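Local coordinates for OxyR (Porphyromonas gingivalis, PDB 3HO7), which probably acts as a redox-sensitive, DNA-binding transcriptional activator of the LysR family, represented here by its regulatory domain, at residues E83-Y88 / P185-R190. Sequence-based numbering, arbitrary orientation.
Sequences EEFLGY and PVREVR
With CG anti to the backbone N in Glu-83 (chi1 -178°) and wedged between the backbone N and the carbonyl carbon in Arg-187 (chi1 74°), two extended side chains run alongside each other on one face of the sheet. In a side-on salt bridge, Arg-187 NE and NH2 both donate to Glu-83 OE1, at 3.1 Å and 3.0 Å respectively. The oxygen lies in the guanidinium plane, yet the donors stand above the carboxylate plane, and the two flat groups are steeply inclined to each other. Both charged groups are buried and have second partners: Thr-20 O accepts from Arg-187 NH2, and Leu-164 N donates to Glu-83 OE2, so the carboxylate is gripped at both oxygens, which should restrict its rotation.

Beneath them, Glu-83 and Arg-187 form an antiparallel hydrogen-bonded pair, with Glu-83 N to Arg-187 O at 2.8 Å and Arg-187 N to Glu-83 O at 2.7 Å. A third bond, Phe-85 N to Pro-185 O (2.9 Å), meets the carbonyl from above its plane. The Phe-85 ring approaches Arg-187 obliquely; Phe-85 CE2 lies 3.7 Å from Arg-187 CB, while Glu-84 CG meets Val-186 CG1 (3.6 Å) on the other face.

The segments' N-to-C directions lie 137° apart, and beyond Phe-85 the first diverges from the second. Strand 75-89 also pairs with 158-162, and 184-194 with 63-66, consistent with the two crossover strands joining the subdomains of a LysR-type regulatory domain of periplasmic-binding-protein fold.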
loop_
_atom_site.group_PDB
_atom_site.type_symbol
_atom_site.label_atom_id
_atom_site.label_comp_id
_atom_site.label_asym_id
_atom_site.label_seq_id
_atom_site.Cartn_x
_atom_site.Cartn_y
_atom_site.Cartn_z
ATOM N N GLU A 83 0.677 -5.344 18.834
ATOM C CA GLU A 83 0.948 -6.120 17.640
ATOM C C GLU A 83 2.443 -6.243 17.428
ATOM O O GLU A 83 3.155 -5.241 17.362
ATOM C CB GLU A 83 0.297 -5.469 16.423
ATOM C CG GLU A 83 0.483 -6.251 15.136
ATOM C CD GLU A 83 -0.337 -5.687 13.994
ATOM O OE1 GLU A 83 -0.564 -4.462 13.977
ATOM O OE2 GLU A 83 -0.749 -6.469 13.114
ATOM N N GLU A 84 2.922 -7.476 17.368
ATOM C CA GLU A 84 4.337 -7.729 17.180
ATOM C C GLU A 84 4.823 -7.434 15.773
ATOM O O GLU A 84 4.146 -7.733 14.794
ATOM C CB GLU A 84 4.669 -9.183 17.517
ATOM C CG GLU A 84 4.761 -9.478 18.995
ATOM C CD GLU A 84 5.511 -10.762 19.285
ATOM O OE1 GLU A 84 6.326 -11.185 18.441
ATOM O OE2 GLU A 84 5.289 -11.344 20.363
ATOM N N PHE A 85 6.019 -6.869 15.689
ATOM C CA PHE A 85 6.742 -6.776 14.436
ATOM C C PHE A 85 7.427 -8.113 14.196
ATOM O O PHE A 85 8.005 -8.697 15.116
ATOM C CB PHE A 85 7.801 -5.681 14.504
ATOM C CG PHE A 85 7.245 -4.293 14.446
ATOM C CD1 PHE A 85 6.767 -3.776 13.255
ATOM C CD2 PHE A 85 7.217 -3.496 15.579
ATOM C CE1 PHE A 85 6.261 -2.493 13.196
ATOM C CE2 PHE A 85 6.714 -2.211 15.526
ATOM C CZ PHE A 85 6.235 -1.709 14.331
ATOM N N LEU A 86 7.356 -8.597 12.964
ATOM C CA LEU A 86 8.028 -9.833 12.600
ATOM C C LEU A 86 8.983 -9.586 11.448
ATOM O O LEU A 86 8.718 -8.764 10.569
ATOM C CB LEU A 86 7.019 -10.921 12.221
ATOM C CG LEU A 86 6.115 -11.473 13.329
ATOM C CD1 LEU A 86 5.219 -12.567 12.772
ATOM C CD2 LEU A 86 6.943 -11.992 14.492
ATOM N N GLY A 87 10.108 -10.291 11.469
ATOM C CA GLY A 87 11.047 -10.244 10.365
ATOM C C GLY A 87 10.462 -10.916 9.140
ATOM O O GLY A 87 9.857 -11.985 9.225
ATOM N N TYR A 88 10.629 -10.273 7.993
ATOM C CA TYR A 88 10.245 -10.867 6.731
ATOM C C TYR A 88 11.547 -10.959 5.949
ATOM O O TYR A 88 12.069 -9.951 5.482
ATOM C CB TYR A 88 9.219 -9.977 6.026
ATOM C CG TYR A 88 8.316 -10.688 5.042
ATOM C CD1 TYR A 88 7.583 -11.807 5.420
ATOM C CD2 TYR A 88 8.173 -10.220 3.743
ATOM C CE1 TYR A 88 6.748 -12.455 4.520
ATOM C CE2 TYR A 88 7.344 -10.855 2.839
ATOM C CZ TYR A 88 6.632 -11.971 3.231
ATOM O OH TYR A 88 5.808 -12.594 2.326
ATOM N N PRO A 185 9.640 -7.022 19.726
ATOM C CA PRO A 185 9.103 -5.690 19.478
ATOM C C PRO A 185 7.612 -5.717 19.165
ATOM O O PRO A 185 7.154 -6.543 18.373
ATOM C CB PRO A 185 9.893 -5.215 18.255
ATOM C CG PRO A 185 10.346 -6.461 17.585
ATOM C CD PRO A 185 10.594 -7.441 18.684
ATOM N N VAL A 186 6.864 -4.818 19.793
ATOM C CA VAL A 186 5.443 -4.675 19.514
ATOM C C VAL A 186 5.082 -3.206 19.342
ATOM O O VAL A 186 5.665 -2.331 19.985
ATOM C CB VAL A 186 4.571 -5.254 20.645
ATOM C CG1 VAL A 186 5.142 -6.577 21.125
ATOM C CG2 VAL A 186 4.469 -4.265 21.796
ATOM N N ARG A 187 4.120 -2.939 18.467
ATOM C CA ARG A 187 3.544 -1.609 18.385
ATOM C C ARG A 187 2.172 -1.650 19.036
ATOM O O ARG A 187 1.582 -2.718 19.191
ATOM C CB ARG A 187 3.427 -1.138 16.935
ATOM C CG ARG A 187 2.315 -1.800 16.148
ATOM C CD ARG A 187 2.240 -1.218 14.755
ATOM N NE ARG A 187 1.296 -1.938 13.912
ATOM C CZ ARG A 187 1.070 -1.640 12.639
ATOM N NH1 ARG A 187 1.725 -0.637 12.071
ATOM N NH2 ARG A 187 0.194 -2.346 11.936
ATOM N N GLU A 188 1.673 -0.486 19.427
ATOM C CA GLU A 188 0.346 -0.402 20.015
ATOM C C GLU A 188 -0.607 0.249 19.030
ATOM O O GLU A 188 -0.351 1.349 18.542
ATOM C CB GLU A 188 0.380 0.382 21.328
ATOM C CG GLU A 188 0.840 1.821 21.181
ATOM C CD GLU A 188 0.953 2.535 22.511
ATOM O OE1 GLU A 188 0.052 2.366 23.360
ATOM O OE2 GLU A 188 1.949 3.265 22.710
ATOM N N VAL A 189 -1.693 -0.449 18.720
ATOM C CA VAL A 189 -2.734 0.095 17.866
ATOM C C VAL A 189 -3.779 0.746 18.763
ATOM O O VAL A 189 -4.316 0.104 19.663
ATOM C CB VAL A 189 -3.382 -1.004 17.001
ATOM C CG1 VAL A 189 -4.463 -0.414 16.111
ATOM C CG2 VAL A 189 -2.322 -1.709 16.162
ATOM N N ARG A 190 -4.049 2.025 18.526
ATOM C CA ARG A 190 -4.914 2.793 19.409
ATOM C C ARG A 190 -5.968 3.554 18.622
ATOM O O ARG A 190 -5.801 3.808 17.431
ATOM C CB ARG A 190 -4.082 3.766 20.250
ATOM C CG ARG A 190 -2.911 3.101 20.969
ATOM C CD ARG A 190 -2.119 4.094 21.809
ATOM N NE ARG A 190 -2.901 4.603 22.930
ATOM C CZ ARG A 190 -3.006 3.989 24.103
ATOM N NH1 ARG A 190 -2.378 2.840 24.310
ATOM N NH2 ARG A 190 -3.739 4.526 25.065
#